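PDB 3OBK: delta-aminolevulinic acid dehydratase from Toxoplasma gondii ME49, which catalyses the condensation of two molecules of 5-aminolevulinic acid to the pyrrole porphobilinogen, an early step of tetrapyrrole biosynthesis. Local coordinates for residues S102-E107 / D146-E151; S228-V231 / D235-T238. All blocks are in the same frame, centred on the assembly; numbering follows the deposited sequence.

Contact 1 of 2, residues S102-E107 / D146-E151; sequences SVMAEE and DGVVDE. With PBG (3-[5-(aminomethyl)-4-(carboxymethyl)-1H-pyrrol-3-yl]propanoic acid), chain L.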
ATOM      1  N   SER A 102      24.704 -40.406 -17.735  1.00 29.53           N
ATOM      2  CA  SER A 102      23.769 -41.503 -17.509  1.00 29.61           C
ATOM      3  C   SER A 102      22.420 -40.935 -17.100  1.00 29.24           C
ATOM      4  O   SER A 102      22.288 -39.732 -16.873  1.00 28.13           O
ATOM      5  CB  SER A 102      24.262 -42.417 -16.404  1.00 29.75           C
ATOM      6  OG  SER A 102      24.223 -41.731 -15.172  1.00 29.19           O
ATOM      7  N   VAL A 103      21.417 -41.803 -17.006  1.00 30.00           N
ATOM      8  CA  VAL A 103      20.065 -41.369 -16.641  1.00 29.45           C
ATOM      9  C   VAL A 103      20.028 -40.874 -15.190  1.00 28.81           C
ATOM     10  O   VAL A 103      19.426 -39.849 -14.932  1.00 28.62           O
ATOM     11  CB  VAL A 103      18.971 -42.459 -16.861  1.00 30.03           C
ATOM     12  CG1 VAL A 103      17.580 -41.884 -16.540  1.00 30.67           C
ATOM     13  CG2 VAL A 103      18.982 -42.975 -18.285  1.00 29.61           C
ATOM     14  N   MET A 104      20.685 -41.561 -14.257  1.00 28.76           N
ATOM     15  CA  MET A 104      20.684 -41.121 -12.842  1.00 28.28           C
ATOM     16  C   MET A 104      21.648 -39.956 -12.590  1.00 27.81           C
ATOM     17  O   MET A 104      21.585 -39.300 -11.548  1.00 27.12           O
ATOM     18  CB  MET A 104      21.024 -42.275 -11.891  1.00 28.57           C
ATOM     19  CG  MET A 104      19.954 -43.362 -11.784  1.00 28.17           C
ATOM     20  SD  MET A 104      18.354 -42.813 -11.147  1.00 26.07           S
ATOM     21  CE  MET A 104      18.842 -42.181  -9.546  1.00 23.91           C
ATOM     22  N   ALA A 105      22.535 -39.719 -13.555  1.00 27.46           N
ATOM     23  CA  ALA A 105      23.484 -38.629 -13.515  1.00 26.87           C
ATOM     24  C   ALA A 105      24.377 -38.694 -12.265  1.00 26.85           C
ATOM     25  O   ALA A 105      24.712 -37.670 -11.702  1.00 26.30           O
ATOM     26  CB  ALA A 105      22.758 -37.297 -13.631  1.00 25.98           C
ATOM     27  N   GLU A 106      24.783 -39.904 -11.871  1.00 27.50           N
ATOM     28  CA  GLU A 106      25.618 -40.122 -10.662  1.00 28.00           C
ATOM     29  C   GLU A 106      27.030 -39.520 -10.701  1.00 27.40           C
ATOM     30  O   GLU A 106      27.641 -39.309  -9.657  1.00 26.88           O
ATOM     31  CB  GLU A 106      25.686 -41.620 -10.255  1.00 29.00           C
ATOM     32  CG  GLU A 106      26.513 -42.569 -11.165  1.00 30.75           C
ATOM     33  CD  GLU A 106      25.778 -43.016 -12.429  1.00 32.97           C
ATOM     34  OE1 GLU A 106      24.543 -42.841 -12.541  1.00 31.87           O
ATOM     35  OE2 GLU A 106      26.460 -43.546 -13.328  1.00 35.46           O
ATOM     36  N   GLU A 107      27.547 -39.223 -11.889  1.00 26.81           N
ATOM     37  CA  GLU A 107      28.814 -38.489 -11.981  1.00 26.73           C
ATOM     38  C   GLU A 107      28.730 -37.098 -11.315  1.00 25.60           C
ATOM     39  O   GLU A 107      29.749 -36.520 -10.962  1.00 25.41           O
ATOM     40  CB  GLU A 107      29.247 -38.393 -13.450  1.00 26.82           C
ATOM     41  CG  GLU A 107      30.591 -37.690 -13.733  1.00 27.94           C
ATOM     42  CD  GLU A 107      31.842 -38.286 -13.047  1.00 29.15           C
ATOM     43  OE1 GLU A 107      31.867 -39.498 -12.683  1.00 28.40           O
ATOM     44  OE2 GLU A 107      32.817 -37.495 -12.884  1.00 29.50           O
ATOM     45  N   ASP A 146      17.565 -31.715 -16.321  1.00 20.32           N
ATOM     46  CA  ASP A 146      18.079 -31.297 -15.016  1.00 20.08           C
ATOM     47  C   ASP A 146      17.733 -32.289 -13.915  1.00 20.04           C
ATOM     48  O   ASP A 146      18.250 -32.193 -12.823  1.00 20.81           O
ATOM     49  CB  ASP A 146      17.526 -29.931 -14.611  1.00 19.92           C
ATOM     50  CG  ASP A 146      17.876 -28.816 -15.594  1.00 19.95           C
ATOM     51  OD1 ASP A 146      17.989 -29.060 -16.808  1.00 22.36           O
ATOM     52  OD2 ASP A 146      17.970 -27.666 -15.149  1.00 19.46           O
ATOM     53  N   GLY A 147      16.849 -33.233 -14.187  1.00 20.25           N
ATOM     54  CA  GLY A 147      16.530 -34.291 -13.247  1.00 20.57           C
ATOM     55  C   GLY A 147      16.539 -35.683 -13.866  1.00 21.11           C
ATOM     56  O   GLY A 147      16.805 -35.861 -15.071  1.00 21.03           O
ATOM     57  N   VAL A 148      16.253 -36.670 -13.029  1.00 21.85           N
ATOM     58  CA  VAL A 148      16.167 -38.053 -13.473  1.00 23.00           C
ATOM     59  C   VAL A 148      14.884 -38.280 -14.265  1.00 23.24           C
ATOM     60  O   VAL A 148      13.826 -37.866 -13.847  1.00 22.76           O
ATOM     61  CB  VAL A 148      16.207 -39.015 -12.303  1.00 23.29           C
ATOM     62  CG1 VAL A 148      16.094 -40.437 -12.812  1.00 24.24           C
ATOM     63  CG2 VAL A 148      17.498 -38.833 -11.519  1.00 22.89           C
ATOM     64  N   VAL A 149      15.011 -38.919 -15.421  1.00 24.19           N
ATOM     65  CA  VAL A 149      13.899 -39.166 -16.312  1.00 24.94           C
ATOM     66  C   VAL A 149      13.408 -40.587 -16.116  1.00 26.32           C
ATOM     67  O   VAL A 149      14.184 -41.532 -16.172  1.00 27.02           O
ATOM     68  CB  VAL A 149      14.299 -38.952 -17.778  1.00 25.00           C
ATOM     69  CG1 VAL A 149      13.112 -39.221 -18.693  1.00 24.56           C
ATOM     70  CG2 VAL A 149      14.842 -37.536 -17.987  1.00 23.10           C
ATOM     71  N   ASP A 150      12.120 -40.735 -15.848  1.00 27.71           N
ATOM     72  CA  ASP A 150      11.551 -42.039 -15.601  1.00 29.15           C
ATOM     73  C   ASP A 150      11.476 -42.774 -16.939  1.00 30.14           C
ATOM     74  O   ASP A 150      11.034 -42.205 -17.941  1.00 29.20           O
ATOM     75  CB  ASP A 150      10.164 -41.928 -14.942  1.00 29.40           C
ATOM     76  CG  ASP A 150       9.532 -43.289 -14.660  1.00 30.43           C
ATOM     77  OD1 ASP A 150      10.101 -44.073 -13.895  1.00 32.31           O
ATOM     78  OD2 ASP A 150       8.470 -43.591 -15.218  1.00 32.04           O
ATOM     79  N   GLU A 151      11.924 -44.034 -16.923  1.00 31.54           N
ATOM     80  CA  GLU A 151      11.947 -44.906 -18.097  1.00 32.48           C
ATOM     81  C   GLU A 151      10.572 -45.028 -18.714  1.00 33.19           C
ATOM     82  O   GLU A 151      10.409 -44.782 -19.910  1.00 33.90           O
ATOM     83  CB  GLU A 151      12.439 -46.314 -17.712  1.00 33.61           C
TER
HETATM   84  CHA PBG L 360      21.457 -26.099 -16.350  1.00 19.71           C
HETATM   85  C1A PBG L 360      21.822 -24.718 -16.786  1.00 19.58           C
HETATM   86  C2A PBG L 360      21.441 -24.098 -17.973  1.00 19.49           C
HETATM   87  C3A PBG L 360      22.006 -22.836 -17.941  1.00 16.46           C
HETATM   88  C4A PBG L 360      22.629 -22.696 -16.714  1.00 18.81           C
HETATM   89  NA  PBG L 360      22.531 -23.853 -16.046  1.00 19.44           N
HETATM   90  C5A PBG L 360      20.728 -24.695 -19.162  1.00 21.31           C
HETATM   91  C6A PBG L 360      19.316 -25.051 -18.981  1.00 19.95           C
HETATM   92  O1A PBG L 360      18.912 -25.182 -17.795  1.00 22.89           O
HETATM   93  O2A PBG L 360      18.597 -25.293 -19.977  1.00 16.92           O
HETATM   94  C7A PBG L 360      21.939 -21.840 -19.033  1.00 14.72           C
HETATM   95  C8A PBG L 360      22.850 -20.674 -18.934  1.00 12.13           C
HETATM   96  C9A PBG L 360      23.031 -19.835 -20.129  1.00  9.48           C
HETATM   97  O3A PBG L 360      24.053 -19.157 -20.194  1.00 14.05           O
HETATM   98  O4A PBG L 360      22.379 -19.979 -21.175  1.00  9.26           O
HETATM   99  N1  PBG L 360      20.623 -26.245 -15.201  1.00 18.89           N
HETATM  100  O   HOH W   1      18.339 -37.415 -16.665  1.00 16.62           O
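A single water joins the two loops, giving one hydrogen bond to the O of Gly147 at 2.7 Å and a longer one to the O of Val103 at 3.2 Å. Neither carbonyl oxygen has a hydrogen to give the other, so a water donating to both bridges them.

Beside this polar link the contact is apolar. Met104 starts out pointing away from 146-151, but bends at chi2 and chi3 (-62° and -59°) bring its thioether back over Val148, where SD lies 3.7 Å from CG1 and touches CG2 more lightly. A flexible, polarisable methionine suits this place because it can fold round a compact branched neighbour. With CG1 anti to the backbone N (chi1 179°), Val148 turns both methyls to 102-107: CG1 and CG2 each lie 4.0 Å from the O of Val103. Val103 rests CG1 on the O of Val149, at 3.4 Å, and meets Val148 through a looser methyl contact, CG1 to CG1 at 4.3 Å.

The turn of 102-107 is stiffened from within: the hydroxyl of Ser102 donates from OG to OE1 of Glu106 at 2.9 Å, meeting it from above the carboxylate plane.

At the inner end of the other loop, Asp146 OD2 accepts a hydrogen bond from the aminomethyl N1 of PBG at 3.0 Å, while its OD1 makes a salt bridge with Lys236. The aspartate thus offers separate oxygens to two amino groups. Two loops following neighbouring parallel strands, 89-95 and 130-135, here meet on the C-terminal side of the strands of a TIM barrel, with Asp146 leading inward to the active site, occupied in this enzyme by its product.

Contact 2 of 2, residues S228-V231 / D235-T238; sequences SHMV and DKKT. With PBG (3-[5-(aminomethyl)-4-(carboxymethyl)-1H-pyrrol-3-yl]propanoic acid), chain L.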
ATOM      1  N   SER A 228      24.624 -30.647 -24.244  1.00 26.78           N
ATOM      2  CA  SER A 228      23.649 -31.111 -23.263  1.00 27.14           C
ATOM      3  C   SER A 228      22.227 -30.819 -23.715  1.00 27.16           C
ATOM      4  O   SER A 228      21.308 -30.740 -22.912  1.00 26.75           O
ATOM      5  CB  SER A 228      23.968 -30.510 -21.881  1.00 26.87           C
ATOM      6  OG  SER A 228      23.924 -29.101 -21.907  1.00 26.48           O
ATOM      7  N   HIS A 229      22.062 -30.696 -25.026  1.00 27.79           N
ATOM      8  CA  HIS A 229      20.753 -30.602 -25.622  1.00 28.32           C
ATOM      9  C   HIS A 229      19.875 -31.797 -25.262  1.00 29.16           C
ATOM     10  O   HIS A 229      20.343 -32.930 -25.215  1.00 29.56           O
ATOM     11  CB  HIS A 229      20.890 -30.477 -27.128  1.00 28.09           C
ATOM     12  CG  HIS A 229      21.363 -29.132 -27.568  1.00 27.88           C
ATOM     13  ND1 HIS A 229      20.531 -28.031 -27.603  1.00 26.97           N
ATOM     14  CD2 HIS A 229      22.581 -28.703 -27.976  1.00 27.76           C
ATOM     15  CE1 HIS A 229      21.216 -26.985 -28.026  1.00 28.10           C
ATOM     16  NE2 HIS A 229      22.460 -27.365 -28.262  1.00 28.40           N
ATOM     17  N   MET A 230      18.605 -31.512 -25.008  1.00 30.31           N
ATOM     18  CA  MET A 230      17.618 -32.503 -24.629  1.00 31.40           C
ATOM     19  C   MET A 230      17.424 -33.521 -25.752  1.00 32.16           C
ATOM     20  O   MET A 230      17.411 -33.173 -26.935  1.00 32.35           O
ATOM     21  CB  MET A 230      16.265 -31.841 -24.334  1.00 31.24           C
ATOM     22  CG  MET A 230      16.227 -30.847 -23.175  1.00 32.02           C
ATOM     23  SD  MET A 230      16.564 -29.098 -23.598  1.00 31.04           S
ATOM     24  CE  MET A 230      15.238 -28.733 -24.774  1.00 32.28           C
ATOM     25  N   VAL A 231      17.248 -34.775 -25.362  1.00 33.00           N
ATOM     26  CA  VAL A 231      17.089 -35.865 -26.307  1.00 33.95           C
ATOM     27  C   VAL A 231      15.663 -35.956 -26.825  1.00 34.45           C
ATOM     28  O   VAL A 231      14.718 -35.602 -26.105  1.00 35.10           O
ATOM     29  CB  VAL A 231      17.477 -37.201 -25.638  1.00 34.19           C
ATOM     30  CG1 VAL A 231      16.815 -38.391 -26.316  1.00 34.40           C
ATOM     31  CG2 VAL A 231      18.999 -37.344 -25.639  1.00 34.24           C
ATOM     32  N   ASP A 235      11.341 -31.204 -24.107  1.00 23.17           N
ATOM     33  CA  ASP A 235      11.626 -29.847 -23.637  1.00 21.73           C
ATOM     34  C   ASP A 235      11.543 -29.777 -22.121  1.00 20.09           C
ATOM     35  O   ASP A 235      11.307 -30.772 -21.470  1.00 19.60           O
ATOM     36  CB  ASP A 235      10.708 -28.834 -24.304  1.00 21.77           C
ATOM     37  CG  ASP A 235       9.255 -29.017 -23.913  1.00 22.40           C
ATOM     38  OD1 ASP A 235       8.968 -29.259 -22.735  1.00 21.46           O
ATOM     39  OD2 ASP A 235       8.392 -28.919 -24.791  1.00 24.45           O
ATOM     40  N   LYS A 236      11.757 -28.604 -21.550  1.00 18.53           N
ATOM     41  CA  LYS A 236      11.830 -28.490 -20.100  1.00 17.54           C
ATOM     42  C   LYS A 236      10.631 -27.759 -19.517  1.00 15.99           C
ATOM     43  O   LYS A 236      10.679 -27.227 -18.426  1.00 15.51           O
ATOM     44  CB  LYS A 236      13.147 -27.819 -19.680  1.00 17.24           C
ATOM     45  CG  LYS A 236      14.399 -28.443 -20.277  1.00 16.86           C
ATOM     46  CD  LYS A 236      15.646 -27.941 -19.583  1.00 18.14           C
ATOM     47  CE  LYS A 236      16.927 -28.702 -19.959  1.00 17.71           C
ATOM     48  NZ  LYS A 236      18.138 -28.143 -19.244  1.00 16.98           N
ATOM     49  N   LYS A 237       9.530 -27.778 -20.223  1.00 15.16           N
ATOM     50  CA  LYS A 237       8.398 -26.963 -19.832  1.00 14.86           C
ATOM     51  C   LYS A 237       7.622 -27.509 -18.640  1.00 14.38           C
ATOM     52  O   LYS A 237       6.858 -26.776 -18.033  1.00 14.20           O
ATOM     53  CB  LYS A 237       7.470 -26.756 -21.018  1.00 15.08           C
ATOM     54  CG  LYS A 237       8.111 -25.977 -22.124  1.00 16.16           C
ATOM     55  CD  LYS A 237       7.170 -25.830 -23.301  1.00 18.42           C
ATOM     56  CE  LYS A 237       7.886 -25.190 -24.501  1.00 19.15           C
ATOM     57  NZ  LYS A 237       6.903 -25.025 -25.557  1.00 20.38           N
ATOM     58  N   THR A 238       7.841 -28.779 -18.301  1.00 13.92           N
ATOM     59  CA  THR A 238       7.268 -29.375 -17.104  1.00 13.49           C
ATOM     60  C   THR A 238       8.015 -28.973 -15.812  1.00 13.40           C
ATOM     61  O   THR A 238       7.667 -29.453 -14.728  1.00 13.64           O
ATOM     62  CB  THR A 238       7.237 -30.946 -17.218  1.00 14.09           C
ATOM     63  OG1 THR A 238       8.551 -31.440 -17.531  1.00 15.43           O
ATOM     64  CG2 THR A 238       6.242 -31.409 -18.280  1.00 11.64           C
TER
HETATM   65  CHA PBG L 360      21.457 -26.099 -16.350  1.00 19.71           C
HETATM   66  C1A PBG L 360      21.822 -24.718 -16.786  1.00 19.58           C
HETATM   67  C2A PBG L 360      21.441 -24.098 -17.973  1.00 19.49           C
HETATM   68  C3A PBG L 360      22.006 -22.836 -17.941  1.00 16.46           C
HETATM   69  C4A PBG L 360      22.629 -22.696 -16.714  1.00 18.81           C
HETATM   70  NA  PBG L 360      22.531 -23.853 -16.046  1.00 19.44           N
HETATM   71  C5A PBG L 360      20.728 -24.695 -19.162  1.00 21.31           C
HETATM   72  C6A PBG L 360      19.316 -25.051 -18.981  1.00 19.95           C
HETATM   73  O1A PBG L 360      18.912 -25.182 -17.795  1.00 22.89           O
HETATM   74  O2A PBG L 360      18.597 -25.293 -19.977  1.00 16.92           O
HETATM   75  C7A PBG L 360      21.939 -21.840 -19.033  1.00 14.72           C
HETATM   76  C8A PBG L 360      22.850 -20.674 -18.934  1.00 12.13           C
HETATM   77  C9A PBG L 360      23.031 -19.835 -20.129  1.00  9.48           C
HETATM   78  O3A PBG L 360      24.053 -19.157 -20.194  1.00 14.05           O
HETATM   79  O4A PBG L 360      22.379 -19.979 -21.175  1.00  9.26           O
HETATM   80  N1  PBG L 360      20.623 -26.245 -15.201  1.00 18.89           N
HETATM   81  O   HOH W   2      19.628 -29.399 -21.281  1.00 15.04           O
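Met230 lays its thioether across the aliphatic part of Lys236, with SD 3.7 Å from CE and somewhat farther from CG. The two side chains cross obliquely. Met230 sets out toward 235-238 and is kinked at chi2 and chi3, its chi2 of 91° lying away from the usual staggered values; the terminal CE then comes to 3.9 Å from CA of Asp235. An unbranched, apolar methionine is apt here, since it can cover both the methylenes of the lysine and the backbone before it.

Lys236 is extended beyond CG, and this stretched form carries the ammonium past Met230 to PBG. There NZ gives a weak hydrogen bond to O2A of the acetate arm at 3.0 Å, and a bond of 2.8 Å to a water that donates to the O of Ser228 at 2.7 Å. Its strongest partner is Asp146, which meets it in a salt bridge. The water therefore links the lysine to the start of 228-231, while the methylenes are packed on the thioether.

Asp235 turns its side chain away from Met230 and closes an Asx turn: OD1 accepts from the N of Lys237 at 3.0 Å, nearly straight (167°) but from above the carboxylate plane. Aspartate is well suited to that role, as its short side chain can reach the N-H two residues ahead.

Arg223, from helix 220-226, lies against Met230 and Lys236 and also bonds to PBG. This is consistent with the active-site lid of the family; the ammonium is shared between Asp146 and the acetate, so closure over the product probably depends on both.

How the contacts relate
Contact 1 joins two strand-to-helix loops of the TIM barrel; contact 2 lies within one loop between two helices. From the N terminus, 102-107 comes after strand 89-95, and contact 1 closes a long excursion through helix 114-125 and strand 130-135 when 146-151 arrives. Contact 2 opens much later, beyond helix 220-226, and closes a short loop within the connection to helix 247-258. The two are therefore in series, neither nested nor crossed. Their centres lie 13 Å apart, on the same side of the chain's centre, and they touch where 146-151 meets 235-238. PBG is met by these two segments, while 102-107 backs the first of them from farther out.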